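Local coordinates for protein C-type lectin domain family 4, member b1 (Mus musculus, PDB 6LKR) that acts as a C-type lectin receptor of the innate immune system, whose calcium-binding carbohydrate-recognition domain probably recognises pathogen-derived phosphoglycolipids, at residues Y84-V88 and T89-N93. Residues are numbered along the deposited sequence; the frame is centred on the assembly and turned at random. Where two conformers were deposited one is given.
Sequences YEESV and TFWHN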
ATOM      1  N   TYR A  84      -0.524  -3.874  -6.872  1.00 28.18           N
ATOM      2  CA  TYR A  84       0.670  -3.877  -7.744  1.00 31.09           C
ATOM      3  C   TYR A  84       0.401  -2.975  -8.954  1.00 35.36           C
ATOM      4  O   TYR A  84      -0.623  -3.161  -9.635  1.00 33.79           O
ATOM      5  CB  TYR A  84       1.008  -5.306  -8.166  1.00 26.22           C
ATOM      6  CG  TYR A  84       2.132  -5.394  -9.161  1.00 27.42           C
ATOM      7  CD1 TYR A  84       3.457  -5.332  -8.761  1.00 29.64           C
ATOM      8  CD2 TYR A  84       1.866  -5.517 -10.513  1.00 29.18           C
ATOM      9  CE1 TYR A  84       4.490  -5.413  -9.681  1.00 29.08           C
ATOM     10  CE2 TYR A  84       2.885  -5.586 -11.445  1.00 33.51           C
ATOM     11  CZ  TYR A  84       4.202  -5.549 -11.028  1.00 29.92           C
ATOM     12  OH  TYR A  84       5.197  -5.629 -11.960  1.00 31.55           O
ATOM     13  N   GLU A  85       1.323  -2.053  -9.218  1.00 33.48           N
ATOM     14  CA  GLU A  85       1.223  -1.017 -10.279  1.00 32.21           C
ATOM     15  C   GLU A  85       2.391  -1.192 -11.243  1.00 32.90           C
ATOM     16  O   GLU A  85       3.499  -0.724 -10.911  1.00 29.86           O
ATOM     17  CB  GLU A  85       1.296   0.381  -9.673  1.00 30.37           C
ATOM     18  CG  GLU A  85       0.138   0.714  -8.768  1.00 32.39           C
ATOM     19  CD  GLU A  85       0.223   2.142  -8.267  1.00 41.64           C
ATOM     20  OE1 GLU A  85      -0.078   3.059  -9.061  1.00 44.58           O
ATOM     21  OE2 GLU A  85       0.640   2.335  -7.107  1.00 40.20           O
ATOM     22  N   GLU A  86       2.134  -1.808 -12.396  1.00 33.74           N
ATOM     23  CA  GLU A  86       3.195  -2.127 -13.390  0.50 39.14           C
ATOM     24  C   GLU A  86       3.977  -0.853 -13.744  1.00 35.78           C
ATOM     25  O   GLU A  86       5.190  -0.983 -13.952  1.00 40.44           O
ATOM     26  CB  GLU A  86       2.597  -2.796 -14.631  0.50 43.94           C
ATOM     27  CG  GLU A  86       3.648  -3.365 -15.569  0.50 46.87           C
ATOM     28  CD  GLU A  86       4.681  -4.278 -14.928  0.50 48.70           C
ATOM     29  OE1 GLU A  86       5.885  -3.960 -15.023  0.50 48.76           O
ATOM     30  OE2 GLU A  86       4.284  -5.315 -14.360  0.50 47.83           O
ATOM     31  N   SER A  87       3.318   0.310 -13.775  1.00 36.53           N
ATOM     32  CA  SER A  87       3.912   1.608 -14.203  1.00 43.50           C
ATOM     33  C   SER A  87       4.882   2.165 -13.152  1.00 45.46           C
ATOM     34  O   SER A  87       5.663   3.053 -13.518  1.00 44.63           O
ATOM     35  CB  SER A  87       2.848   2.625 -14.562  1.00 44.31           C
ATOM     36  OG  SER A  87       2.024   2.937 -13.448  1.00 48.47           O
ATOM     37  N   VAL A  88       4.863   1.656 -11.913  1.00 42.65           N
ATOM     38  CA  VAL A  88       5.778   2.115 -10.826  1.00 35.04           C
ATOM     39  C   VAL A  88       6.605   0.922 -10.331  1.00 32.89           C
ATOM     40  O   VAL A  88       6.561   0.640  -9.127  1.00 34.68           O
ATOM     41  CB  VAL A  88       4.996   2.786  -9.678  1.00 38.30           C
ATOM     42  CG1 VAL A  88       5.922   3.576  -8.770  1.00 43.48           C
ATOM     43  CG2 VAL A  88       3.878   3.682 -10.189  1.00 39.71           C
ATOM     44  N   THR A  89       7.343   0.255 -11.227  1.00 28.18           N
ATOM     45  CA  THR A  89       8.175  -0.940 -10.923  1.00 24.98           C
ATOM     46  C   THR A  89       9.632  -0.657 -11.283  1.00 30.68           C
ATOM     47  O   THR A  89       9.887   0.355 -11.967  1.00 31.45           O
ATOM     48  CB  THR A  89       7.648  -2.181 -11.648  1.00 27.14           C
ATOM     49  OG1 THR A  89       7.589  -1.902 -13.049  1.00 29.83           O
ATOM     50  CG2 THR A  89       6.287  -2.600 -11.142  1.00 29.59           C
ATOM     51  N   PHE A  90      10.550  -1.522 -10.843  1.00 27.07           N
ATOM     52  CA  PHE A  90      12.014  -1.301 -10.937  1.00 27.82           C
ATOM     53  C   PHE A  90      12.693  -2.569 -11.458  1.00 28.58           C
ATOM     54  O   PHE A  90      13.826  -2.870 -11.051  1.00 28.66           O
ATOM     55  CB  PHE A  90      12.515  -0.779  -9.586  1.00 24.38           C
ATOM     56  CG  PHE A  90      11.750   0.455  -9.192  1.00 29.35           C
ATOM     57  CD1 PHE A  90      12.051   1.683  -9.766  1.00 29.85           C
ATOM     58  CD2 PHE A  90      10.652   0.370  -8.352  1.00 29.43           C
ATOM     59  CE1 PHE A  90      11.297   2.809  -9.465  1.00 30.76           C
ATOM     60  CE2 PHE A  90       9.902   1.496  -8.051  1.00 30.21           C
ATOM     61  CZ  PHE A  90      10.222   2.711  -8.614  1.00 29.84           C
ATOM     62  N   TRP A  91      12.023  -3.281 -12.369  1.00 28.88           N
ATOM     63  CA  TRP A  91      12.588  -4.497 -13.003  1.00 30.72           C
ATOM     64  C   TRP A  91      13.870  -4.111 -13.741  1.00 32.49           C
ATOM     65  O   TRP A  91      13.839  -3.084 -14.432  1.00 28.86           O
ATOM     66  CB  TRP A  91      11.599  -5.127 -13.979  1.00 25.76           C
ATOM     67  CG  TRP A  91      10.327  -5.591 -13.352  1.00 26.93           C
ATOM     68  CD1 TRP A  91       9.107  -4.986 -13.418  1.00 28.16           C
ATOM     69  CD2 TRP A  91      10.146  -6.783 -12.574  1.00 23.43           C
ATOM     70  NE1 TRP A  91       8.177  -5.719 -12.737  1.00 24.45           N
ATOM     71  CE2 TRP A  91       8.786  -6.822 -12.201  1.00 23.05           C
ATOM     72  CE3 TRP A  91      11.001  -7.809 -12.152  1.00 25.23           C
ATOM     73  CZ2 TRP A  91       8.260  -7.870 -11.451  1.00 23.47           C
ATOM     74  CZ3 TRP A  91      10.479  -8.839 -11.399  1.00 23.65           C
ATOM     75  CH2 TRP A  91       9.130  -8.863 -11.055  1.00 24.09           C
ATOM     76  N   HIS A  92      14.922  -4.925 -13.638  1.00 26.20           N
ATOM     77  CA  HIS A  92      16.120  -4.817 -14.508  1.00 28.46           C
ATOM     78  C   HIS A  92      15.708  -5.072 -15.959  1.00 37.10           C
ATOM     79  O   HIS A  92      14.706  -5.767 -16.187  1.00 30.54           O
ATOM     80  CB  HIS A  92      17.211  -5.809 -14.117  1.00 26.34           C
ATOM     81  CG  HIS A  92      18.097  -5.333 -13.022  1.00 31.51           C
ATOM     82  ND1 HIS A  92      18.815  -4.159 -13.120  1.00 33.18           N
ATOM     83  CD2 HIS A  92      18.385  -5.866 -11.817  1.00 28.84           C
ATOM     84  CE1 HIS A  92      19.515  -3.990 -12.017  1.00 31.61           C
ATOM     85  NE2 HIS A  92      19.268  -5.023 -11.199  1.00 32.00           N
ATOM     86  N   ASN A  93      16.485  -4.550 -16.901  1.00 34.44           N
ATOM     87  CA  ASN A  93      16.284  -4.820 -18.347  0.51 35.45           C
ATOM     88  C   ASN A  93      16.293  -6.343 -18.558  1.00 33.26           C
ATOM     89  O   ASN A  93      17.184  -7.012 -18.011  1.00 32.37           O
ATOM     90  CB  ASN A  93      17.314  -4.062 -19.188  0.51 37.77           C
ATOM     91  CG  ASN A  93      17.112  -2.563 -19.126  0.51 40.03           C
ATOM     92  OD1 ASN A  93      15.995  -2.089 -18.918  0.51 44.03           O
ATOM     93  ND2 ASN A  93      18.181  -1.806 -19.304  0.51 46.37           N
TER
HETATM   94  O   HOH W   1       7.745   1.399 -14.238  1.00 50.99           O
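Trp91 directs its indole N-H at the phenol oxygen of Tyr84, NE1 to OH 3.1 Å, in a fairly straight hydrogen bond (158° at the hydrogen) with the oxygen almost exactly in the indole plane. In one of the two conformers of Glu86, the same phenol donates a hydrogen bond to its carboxylate, Tyr84 OH to Glu86 OE2 2.6 Å, reaching OE2 from above the carboxylate plane, so one oxygen both accepts and donates. Glu86 can meet it in that conformer because its chain, extended at chi1, bends at chi2 (51°). Another polar link closes the turn: Thr89 OG1 donates to the carbonyl of Glu86, OG1 to O 2.7 Å, tilted 25° from the carbonyl plane. Within the turn, Val88 N bonds to Glu85 O at 2.9 Å, and a water accepts from Thr89 N while binding Ser87 O weakly. The turn belongs to the long loop between strands 76-78 and 103-109 of the C-type lectin fold, which leads on to the calcium ligands Glu95 and Ser97; the Trp91 side chain lies about 7 Å from the ion and packs edge-to-face with Trp116. Among the van der Waals contacts, Thr89 CG2 sits 3.6 Å from Tyr84 CZ, its side chain crossing the tyrosine nearly at right angles. Phe90 swings back toward the turn, CE2 lying 3.6 Å from Val88 O, while its side chain also touches Gln48 and Gln51 of helix 48-56.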